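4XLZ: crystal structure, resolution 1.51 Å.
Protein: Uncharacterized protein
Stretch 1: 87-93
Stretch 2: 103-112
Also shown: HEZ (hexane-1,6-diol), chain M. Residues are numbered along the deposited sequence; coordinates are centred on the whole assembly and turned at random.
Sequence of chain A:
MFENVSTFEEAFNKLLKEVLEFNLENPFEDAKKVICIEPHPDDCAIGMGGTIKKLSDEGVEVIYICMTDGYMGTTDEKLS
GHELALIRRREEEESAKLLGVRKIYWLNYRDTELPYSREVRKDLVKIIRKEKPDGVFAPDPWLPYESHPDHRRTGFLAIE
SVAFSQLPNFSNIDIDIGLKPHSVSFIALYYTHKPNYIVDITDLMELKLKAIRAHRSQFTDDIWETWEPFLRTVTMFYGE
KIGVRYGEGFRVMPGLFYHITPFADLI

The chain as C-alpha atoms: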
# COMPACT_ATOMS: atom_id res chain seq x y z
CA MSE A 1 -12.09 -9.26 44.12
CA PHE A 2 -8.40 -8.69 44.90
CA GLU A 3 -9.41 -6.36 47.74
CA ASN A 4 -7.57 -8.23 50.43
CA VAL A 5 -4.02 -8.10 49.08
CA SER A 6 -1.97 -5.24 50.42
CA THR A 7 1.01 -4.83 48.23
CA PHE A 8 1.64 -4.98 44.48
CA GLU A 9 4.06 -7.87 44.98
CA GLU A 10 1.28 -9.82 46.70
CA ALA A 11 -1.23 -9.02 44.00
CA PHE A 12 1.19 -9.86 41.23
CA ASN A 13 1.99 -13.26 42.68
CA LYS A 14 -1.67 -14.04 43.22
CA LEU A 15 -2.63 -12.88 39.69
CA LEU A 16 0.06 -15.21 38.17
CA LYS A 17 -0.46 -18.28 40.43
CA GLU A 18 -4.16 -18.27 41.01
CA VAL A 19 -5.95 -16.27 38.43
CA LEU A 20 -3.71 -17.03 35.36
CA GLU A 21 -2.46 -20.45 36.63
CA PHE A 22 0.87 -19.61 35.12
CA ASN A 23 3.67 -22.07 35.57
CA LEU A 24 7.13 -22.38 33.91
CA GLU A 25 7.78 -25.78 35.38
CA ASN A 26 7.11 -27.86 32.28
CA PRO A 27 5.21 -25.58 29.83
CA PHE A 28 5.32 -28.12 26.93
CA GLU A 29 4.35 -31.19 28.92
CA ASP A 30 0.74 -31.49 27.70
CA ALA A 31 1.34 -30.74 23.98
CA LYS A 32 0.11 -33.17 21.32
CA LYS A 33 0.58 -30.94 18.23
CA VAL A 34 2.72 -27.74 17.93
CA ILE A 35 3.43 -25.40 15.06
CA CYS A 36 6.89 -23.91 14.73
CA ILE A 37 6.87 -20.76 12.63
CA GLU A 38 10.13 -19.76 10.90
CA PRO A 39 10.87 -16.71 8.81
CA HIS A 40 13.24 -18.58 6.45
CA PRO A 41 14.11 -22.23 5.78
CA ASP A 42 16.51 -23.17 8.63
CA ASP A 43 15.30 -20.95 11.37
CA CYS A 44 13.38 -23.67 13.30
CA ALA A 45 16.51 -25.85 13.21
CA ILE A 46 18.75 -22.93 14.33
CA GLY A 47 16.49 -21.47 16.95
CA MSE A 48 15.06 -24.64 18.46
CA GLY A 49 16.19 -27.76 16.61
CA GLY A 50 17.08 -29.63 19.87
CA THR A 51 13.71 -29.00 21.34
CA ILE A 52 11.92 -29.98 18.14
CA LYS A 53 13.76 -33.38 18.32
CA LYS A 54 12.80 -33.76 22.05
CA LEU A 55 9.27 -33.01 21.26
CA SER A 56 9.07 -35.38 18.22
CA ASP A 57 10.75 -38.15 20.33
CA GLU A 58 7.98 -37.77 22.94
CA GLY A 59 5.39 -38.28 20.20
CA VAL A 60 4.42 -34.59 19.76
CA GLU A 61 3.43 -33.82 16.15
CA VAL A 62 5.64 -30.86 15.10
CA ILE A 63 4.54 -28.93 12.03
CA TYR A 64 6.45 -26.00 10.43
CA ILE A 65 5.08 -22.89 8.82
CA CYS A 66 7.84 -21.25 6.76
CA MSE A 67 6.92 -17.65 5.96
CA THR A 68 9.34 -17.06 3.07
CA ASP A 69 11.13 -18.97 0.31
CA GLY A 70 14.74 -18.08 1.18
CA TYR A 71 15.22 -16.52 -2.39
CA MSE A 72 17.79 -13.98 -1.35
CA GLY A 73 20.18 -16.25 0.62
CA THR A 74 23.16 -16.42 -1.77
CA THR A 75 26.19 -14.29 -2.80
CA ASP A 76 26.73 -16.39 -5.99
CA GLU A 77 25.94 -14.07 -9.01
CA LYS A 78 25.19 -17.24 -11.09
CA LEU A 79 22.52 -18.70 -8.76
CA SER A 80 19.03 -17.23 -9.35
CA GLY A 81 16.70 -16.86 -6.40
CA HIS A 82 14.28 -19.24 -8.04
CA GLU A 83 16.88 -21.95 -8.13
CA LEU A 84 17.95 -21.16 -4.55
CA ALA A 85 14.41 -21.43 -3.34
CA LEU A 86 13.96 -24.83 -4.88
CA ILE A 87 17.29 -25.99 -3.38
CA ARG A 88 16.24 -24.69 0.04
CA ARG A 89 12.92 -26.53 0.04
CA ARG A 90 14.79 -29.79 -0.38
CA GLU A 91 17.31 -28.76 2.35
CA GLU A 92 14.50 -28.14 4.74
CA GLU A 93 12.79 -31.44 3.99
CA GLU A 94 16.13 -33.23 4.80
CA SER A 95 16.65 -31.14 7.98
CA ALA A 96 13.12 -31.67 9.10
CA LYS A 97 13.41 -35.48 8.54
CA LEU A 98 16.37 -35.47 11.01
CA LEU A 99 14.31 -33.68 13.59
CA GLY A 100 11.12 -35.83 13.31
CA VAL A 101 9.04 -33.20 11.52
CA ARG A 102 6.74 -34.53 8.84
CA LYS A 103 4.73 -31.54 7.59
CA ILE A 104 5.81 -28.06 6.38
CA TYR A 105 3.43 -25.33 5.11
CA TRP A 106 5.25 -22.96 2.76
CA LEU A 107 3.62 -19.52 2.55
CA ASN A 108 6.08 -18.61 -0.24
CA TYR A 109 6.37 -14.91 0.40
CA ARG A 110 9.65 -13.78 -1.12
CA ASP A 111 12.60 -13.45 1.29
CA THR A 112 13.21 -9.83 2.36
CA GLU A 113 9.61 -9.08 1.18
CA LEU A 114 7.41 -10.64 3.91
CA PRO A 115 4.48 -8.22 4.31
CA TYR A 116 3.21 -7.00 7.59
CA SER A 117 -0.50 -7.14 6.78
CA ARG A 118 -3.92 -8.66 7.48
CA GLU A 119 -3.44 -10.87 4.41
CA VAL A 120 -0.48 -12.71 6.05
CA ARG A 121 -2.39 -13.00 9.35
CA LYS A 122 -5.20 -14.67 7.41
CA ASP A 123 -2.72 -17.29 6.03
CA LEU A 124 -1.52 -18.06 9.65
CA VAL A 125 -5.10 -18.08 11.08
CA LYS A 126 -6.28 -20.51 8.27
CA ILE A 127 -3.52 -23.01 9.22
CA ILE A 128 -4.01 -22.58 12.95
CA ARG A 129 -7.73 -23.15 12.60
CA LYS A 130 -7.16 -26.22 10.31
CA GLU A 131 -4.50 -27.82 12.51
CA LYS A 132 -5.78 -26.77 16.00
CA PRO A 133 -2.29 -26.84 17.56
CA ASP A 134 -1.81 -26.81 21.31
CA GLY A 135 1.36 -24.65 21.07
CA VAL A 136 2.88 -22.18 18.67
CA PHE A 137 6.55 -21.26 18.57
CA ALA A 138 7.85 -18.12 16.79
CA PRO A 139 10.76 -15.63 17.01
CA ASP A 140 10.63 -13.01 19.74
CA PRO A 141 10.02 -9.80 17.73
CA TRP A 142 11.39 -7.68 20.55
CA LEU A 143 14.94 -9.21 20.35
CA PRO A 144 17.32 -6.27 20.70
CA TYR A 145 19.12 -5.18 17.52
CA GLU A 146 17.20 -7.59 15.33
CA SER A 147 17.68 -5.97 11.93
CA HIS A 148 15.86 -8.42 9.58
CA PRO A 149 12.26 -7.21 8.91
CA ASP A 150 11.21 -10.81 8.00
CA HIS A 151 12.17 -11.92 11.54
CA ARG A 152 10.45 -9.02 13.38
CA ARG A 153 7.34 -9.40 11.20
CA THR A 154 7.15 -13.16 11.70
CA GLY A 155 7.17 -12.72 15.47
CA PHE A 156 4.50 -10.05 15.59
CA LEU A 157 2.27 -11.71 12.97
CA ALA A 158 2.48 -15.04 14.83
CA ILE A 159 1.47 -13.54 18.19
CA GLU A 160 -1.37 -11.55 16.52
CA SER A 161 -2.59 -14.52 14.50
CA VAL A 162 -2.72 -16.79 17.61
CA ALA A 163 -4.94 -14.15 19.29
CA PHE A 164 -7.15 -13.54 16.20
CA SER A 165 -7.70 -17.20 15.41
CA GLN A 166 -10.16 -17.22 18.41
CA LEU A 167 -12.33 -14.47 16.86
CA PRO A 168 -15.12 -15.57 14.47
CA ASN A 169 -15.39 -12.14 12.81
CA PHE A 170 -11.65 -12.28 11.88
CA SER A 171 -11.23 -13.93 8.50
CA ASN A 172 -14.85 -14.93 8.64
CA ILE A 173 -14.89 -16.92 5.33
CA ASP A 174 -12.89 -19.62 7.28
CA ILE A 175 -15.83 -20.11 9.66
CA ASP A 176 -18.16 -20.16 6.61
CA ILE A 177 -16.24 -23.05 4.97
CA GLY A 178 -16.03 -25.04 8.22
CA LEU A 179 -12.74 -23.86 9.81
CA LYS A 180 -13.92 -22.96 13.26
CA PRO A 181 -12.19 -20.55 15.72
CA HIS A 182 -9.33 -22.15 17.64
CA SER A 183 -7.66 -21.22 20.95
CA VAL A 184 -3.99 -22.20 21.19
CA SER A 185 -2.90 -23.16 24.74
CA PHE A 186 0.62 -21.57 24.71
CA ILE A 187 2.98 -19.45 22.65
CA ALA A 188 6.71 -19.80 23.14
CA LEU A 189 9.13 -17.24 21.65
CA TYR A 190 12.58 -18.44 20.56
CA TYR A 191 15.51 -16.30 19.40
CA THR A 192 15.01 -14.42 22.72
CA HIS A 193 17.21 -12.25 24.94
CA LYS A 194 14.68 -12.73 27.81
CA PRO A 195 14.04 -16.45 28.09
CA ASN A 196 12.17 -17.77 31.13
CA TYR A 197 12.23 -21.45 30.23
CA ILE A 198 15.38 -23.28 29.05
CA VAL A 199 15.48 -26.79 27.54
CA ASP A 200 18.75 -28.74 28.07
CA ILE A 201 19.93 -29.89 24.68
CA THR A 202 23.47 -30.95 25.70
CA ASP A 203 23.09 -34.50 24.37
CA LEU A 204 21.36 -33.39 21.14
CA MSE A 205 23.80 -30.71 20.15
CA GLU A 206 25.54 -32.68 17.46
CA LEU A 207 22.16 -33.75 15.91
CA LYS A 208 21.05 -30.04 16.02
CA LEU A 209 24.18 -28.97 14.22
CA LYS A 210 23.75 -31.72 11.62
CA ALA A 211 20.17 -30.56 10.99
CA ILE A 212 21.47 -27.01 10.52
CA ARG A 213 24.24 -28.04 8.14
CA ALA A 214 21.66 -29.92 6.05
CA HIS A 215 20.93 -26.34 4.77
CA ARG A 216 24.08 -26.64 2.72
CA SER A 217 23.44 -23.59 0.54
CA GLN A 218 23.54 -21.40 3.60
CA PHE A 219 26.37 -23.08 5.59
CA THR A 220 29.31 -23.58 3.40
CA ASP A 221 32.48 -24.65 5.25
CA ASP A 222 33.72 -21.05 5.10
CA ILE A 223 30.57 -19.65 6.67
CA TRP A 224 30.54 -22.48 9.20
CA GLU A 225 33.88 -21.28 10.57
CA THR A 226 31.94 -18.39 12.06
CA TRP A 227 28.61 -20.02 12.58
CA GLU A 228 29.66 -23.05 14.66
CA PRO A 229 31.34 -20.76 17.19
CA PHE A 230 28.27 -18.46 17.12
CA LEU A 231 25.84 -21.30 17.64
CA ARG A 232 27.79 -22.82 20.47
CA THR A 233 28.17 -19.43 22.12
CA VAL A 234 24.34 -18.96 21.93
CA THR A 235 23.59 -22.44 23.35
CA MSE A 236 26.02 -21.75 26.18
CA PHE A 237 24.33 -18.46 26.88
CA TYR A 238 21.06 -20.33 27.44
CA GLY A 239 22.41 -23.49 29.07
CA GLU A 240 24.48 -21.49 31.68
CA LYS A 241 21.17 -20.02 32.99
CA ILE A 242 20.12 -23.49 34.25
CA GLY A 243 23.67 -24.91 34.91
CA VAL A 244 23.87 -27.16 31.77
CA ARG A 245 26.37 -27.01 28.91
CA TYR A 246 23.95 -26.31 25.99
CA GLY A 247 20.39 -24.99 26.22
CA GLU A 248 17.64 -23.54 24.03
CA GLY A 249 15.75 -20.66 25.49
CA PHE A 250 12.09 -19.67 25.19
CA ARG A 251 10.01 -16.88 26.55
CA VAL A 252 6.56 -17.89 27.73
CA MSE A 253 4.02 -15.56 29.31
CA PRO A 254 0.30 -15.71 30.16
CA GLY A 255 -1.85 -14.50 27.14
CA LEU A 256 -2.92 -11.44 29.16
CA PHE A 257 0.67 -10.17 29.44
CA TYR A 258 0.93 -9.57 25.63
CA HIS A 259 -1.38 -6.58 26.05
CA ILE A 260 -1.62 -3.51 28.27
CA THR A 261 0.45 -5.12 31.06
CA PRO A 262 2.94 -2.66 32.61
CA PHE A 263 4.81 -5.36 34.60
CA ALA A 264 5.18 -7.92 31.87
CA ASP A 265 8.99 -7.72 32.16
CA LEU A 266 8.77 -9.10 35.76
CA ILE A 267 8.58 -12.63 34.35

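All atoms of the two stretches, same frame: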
# COMPACT_ATOMS: atom_id res chain seq x y z
N ILE A 87 16.25 -25.26 -4.15
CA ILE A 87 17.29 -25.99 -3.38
C ILE A 87 16.98 -25.96 -1.89
O ILE A 87 17.05 -26.97 -1.13
CB ILE A 87 18.66 -25.35 -3.62
CG1 ILE A 87 19.15 -25.67 -5.05
CG2 ILE A 87 19.71 -25.74 -2.52
CD1 ILE A 87 20.28 -24.74 -5.51
N ARG A 88 16.55 -24.78 -1.37
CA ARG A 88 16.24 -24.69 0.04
C ARG A 88 15.04 -25.44 0.54
O ARG A 88 14.98 -25.86 1.74
CB ARG A 88 16.12 -23.20 0.45
CG ARG A 88 17.51 -22.53 0.24
CD ARG A 88 17.52 -21.02 0.77
NE ARG A 88 17.46 -21.02 2.22
CZ ARG A 88 17.62 -19.87 2.97
NH1 ARG A 88 17.75 -18.73 2.26
NH2 ARG A 88 17.59 -19.92 4.31
N ARG A 89 14.03 -25.69 -0.38
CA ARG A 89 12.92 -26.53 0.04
C ARG A 89 13.41 -27.97 0.29
O ARG A 89 13.01 -28.55 1.31
CB ARG A 89 11.88 -26.49 -1.12
CG ARG A 89 10.75 -27.37 -0.66
CD ARG A 89 9.87 -27.52 -1.87
NE ARG A 89 9.37 -26.15 -2.12
CZ ARG A 89 8.08 -25.78 -2.04
NH1 ARG A 89 7.09 -26.73 -1.81
NH2 ARG A 89 7.84 -24.49 -2.23
N ARG A 90 14.27 -28.41 -0.61
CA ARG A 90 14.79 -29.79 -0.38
C ARG A 90 15.71 -29.88 0.88
O ARG A 90 15.62 -30.84 1.63
CB ARG A 90 15.60 -30.19 -1.59
CG ARG A 90 14.70 -30.25 -2.82
CD ARG A 90 15.38 -30.12 -4.16
NE ARG A 90 14.41 -30.32 -5.29
CZ ARG A 90 14.77 -30.42 -6.57
NH1 ARG A 90 16.07 -30.32 -6.92
NH2 ARG A 90 13.82 -30.58 -7.51
N GLU A 91 16.52 -28.82 1.08
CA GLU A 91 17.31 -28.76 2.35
C GLU A 91 16.48 -28.84 3.58
O GLU A 91 16.74 -29.52 4.53
CB GLU A 91 18.14 -27.49 2.38
CG GLU A 91 19.24 -27.58 1.33
CD GLU A 91 20.11 -26.37 1.13
OE1 GLU A 91 21.18 -26.44 0.40
OE2 GLU A 91 19.73 -25.24 1.61
N GLU A 92 15.35 -28.07 3.57
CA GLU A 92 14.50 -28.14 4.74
C GLU A 92 13.80 -29.49 4.94
O GLU A 92 13.61 -29.94 6.06
CB GLU A 92 13.39 -26.98 4.67
CG GLU A 92 12.62 -26.85 5.96
CD GLU A 92 13.43 -26.19 7.08
OE1 GLU A 92 13.28 -25.00 7.42
OE2 GLU A 92 14.20 -26.89 7.79
N GLU A 93 13.42 -30.10 3.81
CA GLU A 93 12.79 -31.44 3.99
C GLU A 93 13.84 -32.40 4.62
O GLU A 93 13.43 -33.23 5.43
CB GLU A 93 12.38 -31.96 2.60
CG GLU A 93 11.03 -31.12 2.16
CD GLU A 93 10.69 -31.34 0.69
OE1 GLU A 93 11.51 -31.88 -0.12
OE2 GLU A 93 9.54 -30.98 0.33
N LYS A 103 5.65 -32.38 8.39
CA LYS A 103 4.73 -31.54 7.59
C LYS A 103 5.24 -30.07 7.65
O LYS A 103 5.52 -29.58 8.75
CB LYS A 103 3.34 -31.58 8.13
CG LYS A 103 2.33 -30.83 7.24
CD LYS A 103 0.91 -30.84 7.86
CE LYS A 103 0.11 -32.13 7.75
NZ LYS A 103 -1.45 -31.84 8.02
N ILE A 104 5.34 -29.51 6.47
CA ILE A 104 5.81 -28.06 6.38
C ILE A 104 4.76 -27.37 5.49
O ILE A 104 4.47 -27.83 4.34
CB ILE A 104 7.16 -27.98 5.70
CG1 ILE A 104 8.26 -28.75 6.54
CG2 ILE A 104 7.54 -26.49 5.61
CD1 ILE A 104 9.55 -28.97 5.69
N TYR A 105 4.20 -26.25 5.99
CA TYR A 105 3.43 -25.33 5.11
C TYR A 105 4.34 -24.20 4.62
O TYR A 105 4.99 -23.58 5.50
CB TYR A 105 2.30 -24.66 5.89
CG TYR A 105 1.19 -25.58 6.30
CD1 TYR A 105 1.25 -26.37 7.49
CD2 TYR A 105 0.02 -25.62 5.53
CE1 TYR A 105 0.14 -27.17 7.84
CE2 TYR A 105 -1.05 -26.43 5.89
CZ TYR A 105 -0.98 -27.16 7.02
OH TYR A 105 -2.09 -27.95 7.41
N TRP A 106 4.39 -23.99 3.37
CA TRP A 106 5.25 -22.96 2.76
C TRP A 106 4.39 -21.81 2.35
O TRP A 106 3.54 -21.93 1.43
CB TRP A 106 5.93 -23.50 1.48
CG TRP A 106 6.86 -24.70 1.77
CD1 TRP A 106 6.51 -26.03 1.63
CD2 TRP A 106 8.18 -24.64 2.21
NE1 TRP A 106 7.71 -26.81 1.90
CE2 TRP A 106 8.67 -25.94 2.28
CE3 TRP A 106 9.01 -23.56 2.51
CZ2 TRP A 106 10.02 -26.22 2.64
CZ3 TRP A 106 10.38 -23.79 2.88
CH2 TRP A 106 10.82 -25.14 2.93
N LEU A 107 4.49 -20.68 3.00
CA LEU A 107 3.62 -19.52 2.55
C LEU A 107 4.14 -18.90 1.33
O LEU A 107 3.38 -18.19 0.62
CB LEU A 107 3.59 -18.43 3.66
CG LEU A 107 3.00 -18.89 4.98
CD1 LEU A 107 2.68 -17.61 5.80
CD2 LEU A 107 1.69 -19.73 4.90
N ASN A 108 5.47 -19.06 0.99
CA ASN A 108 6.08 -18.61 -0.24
C ASN A 108 6.14 -17.09 -0.48
O ASN A 108 6.38 -16.70 -1.57
CB ASN A 108 5.42 -19.28 -1.52
CG ASN A 108 5.70 -20.84 -1.60
OD1 ASN A 108 4.76 -21.63 -1.72
ND2 ASN A 108 6.81 -21.15 -1.56
N TYR A 109 6.03 -16.36 0.60
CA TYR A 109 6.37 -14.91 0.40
C TYR A 109 7.88 -14.79 0.07
O TYR A 109 8.68 -15.64 0.54
CB TYR A 109 6.00 -14.06 1.68
CG TYR A 109 4.48 -14.03 1.84
CD1 TYR A 109 3.76 -13.15 1.06
CD2 TYR A 109 3.87 -14.83 2.77
CE1 TYR A 109 2.36 -13.12 1.12
CE2 TYR A 109 2.42 -14.77 2.92
CZ TYR A 109 1.75 -13.96 2.04
OH TYR A 109 0.36 -14.03 2.13
N ARG A 110 8.24 -13.84 -0.76
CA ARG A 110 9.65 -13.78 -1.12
C ARG A 110 10.46 -13.25 0.07
O ARG A 110 10.14 -12.29 0.76
CB ARG A 110 9.88 -12.86 -2.32
CG ARG A 110 11.39 -12.94 -2.76
CD ARG A 110 11.58 -12.18 -4.13
NE ARG A 110 10.88 -12.98 -5.22
CZ ARG A 110 10.75 -12.54 -6.47
NH1 ARG A 110 11.22 -11.33 -6.80
NH2 ARG A 110 10.13 -13.28 -7.38
N ASP A 111 11.60 -13.92 0.29
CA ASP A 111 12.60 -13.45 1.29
C ASP A 111 12.96 -12.02 1.08
O ASP A 111 13.18 -11.57 -0.03
CB ASP A 111 13.82 -14.39 0.96
CG ASP A 111 14.96 -14.23 1.87
OD1 ASP A 111 14.99 -13.54 2.90
OD2 ASP A 111 16.00 -14.94 1.51
N THR A 112 12.93 -11.31 2.23
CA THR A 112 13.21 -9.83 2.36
C THR A 112 11.94 -9.04 2.02
O THR A 112 11.98 -7.80 2.10
CB THR A 112 14.39 -9.22 1.59
OG1 THR A 112 14.22 -9.21 0.17
CG2 THR A 112 15.73 -10.04 2.00
O1 HEZ M . 10.96 -34.30 5.07
C1 HEZ M . 10.20 -34.06 6.28
C2 HEZ M . 9.24 -32.90 5.99
C3 HEZ M . 8.16 -33.57 5.20
C4 HEZ M . 8.06 -32.90 3.91
C5 HEZ M . 7.12 -31.75 4.25
C6 HEZ M . 5.88 -31.54 3.37
O6 HEZ M . 4.66 -31.20 4.09
O HOH W 1 17.93 -15.95 3.14
O HOH W 2 7.80 -29.62 1.94

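Residues 87-93 lie within a longer helix, and the strand that ends at 109 runs roughly antiparallel to it. The angle between their directions is 154°, and the axes come within 10.6 Å. In register, the CA atoms of R89 and W106 are nearest at 8.9 Å, and those of E93 and I104 at 8.1 Å. The helix repeat is held by its own backbone bonds, such as E92 N to R88 O at 2.9 Å. No direct hydrogen bond joins the two stretches. The contact consists of stacking, nonpolar contact and two bridging waters, and a bound diol also touches both stretches. The buried surface is a modest 319 Å².

I87 does not reach the strand. R88 starts sideways, but its end comes nearer to the loop after the strand. R88 NH1 lies 4.2 Å from D111 OD2, too far for a salt bridge. Water 1 fills the gap: it accepts from R88 NH1 at 2.9 Å and donates to D111 OD2 at 2.7 Å. The opposite charges are thus linked through solvent. T112 OG1 donates to D111 O at 2.6 Å, a bond local to that loop.

R89 makes the central contact. Its CA-to-CB bond points sideways, and the extended first part of the chain (chi1 and chi2 both t) carries the guanidinium over the W106 ring. The two groups stack with centres 4.0 Å apart and planes at 25°. R89 CZ sits 4.0 Å from the centroid of the five-membered ring of W106, only 11° off its normal. This is cation-pi geometry: the positive charge lies over the electron-rich indole face. N108 meets the guanidinium at its edge.

R90 points away and is exposed. E91 points sideways and makes no contact with the strand.

E92 points toward the strand and offers its aliphatic carbons. E92 CB lies 3.6 Å from W106 CH2, at the edge of the indole. E92 CG lies 3.7 Å from I104 CD1. Both contacts are nonpolar, while the carboxylate is hydrogen-bonded elsewhere in the structure.

E93 sits at the exposed margin. E93 CG is 4.4 Å from I104 CD1, a loose contact. Its carboxylate reaches the indole through water 2, which donates to E93 OE2 at 2.7 Å and accepts from W106 NE1 at 2.8 Å. W106 therefore uses its face for R89 and its ring nitrogen for this water.

Hexane-1,6-diol, probably from the crystallisation liquor, spans the same end. HEZ O1 donates to E93 O at 2.7 Å. HEZ O6 accepts from I104 N at 3.0 Å, in a nearly straight bond.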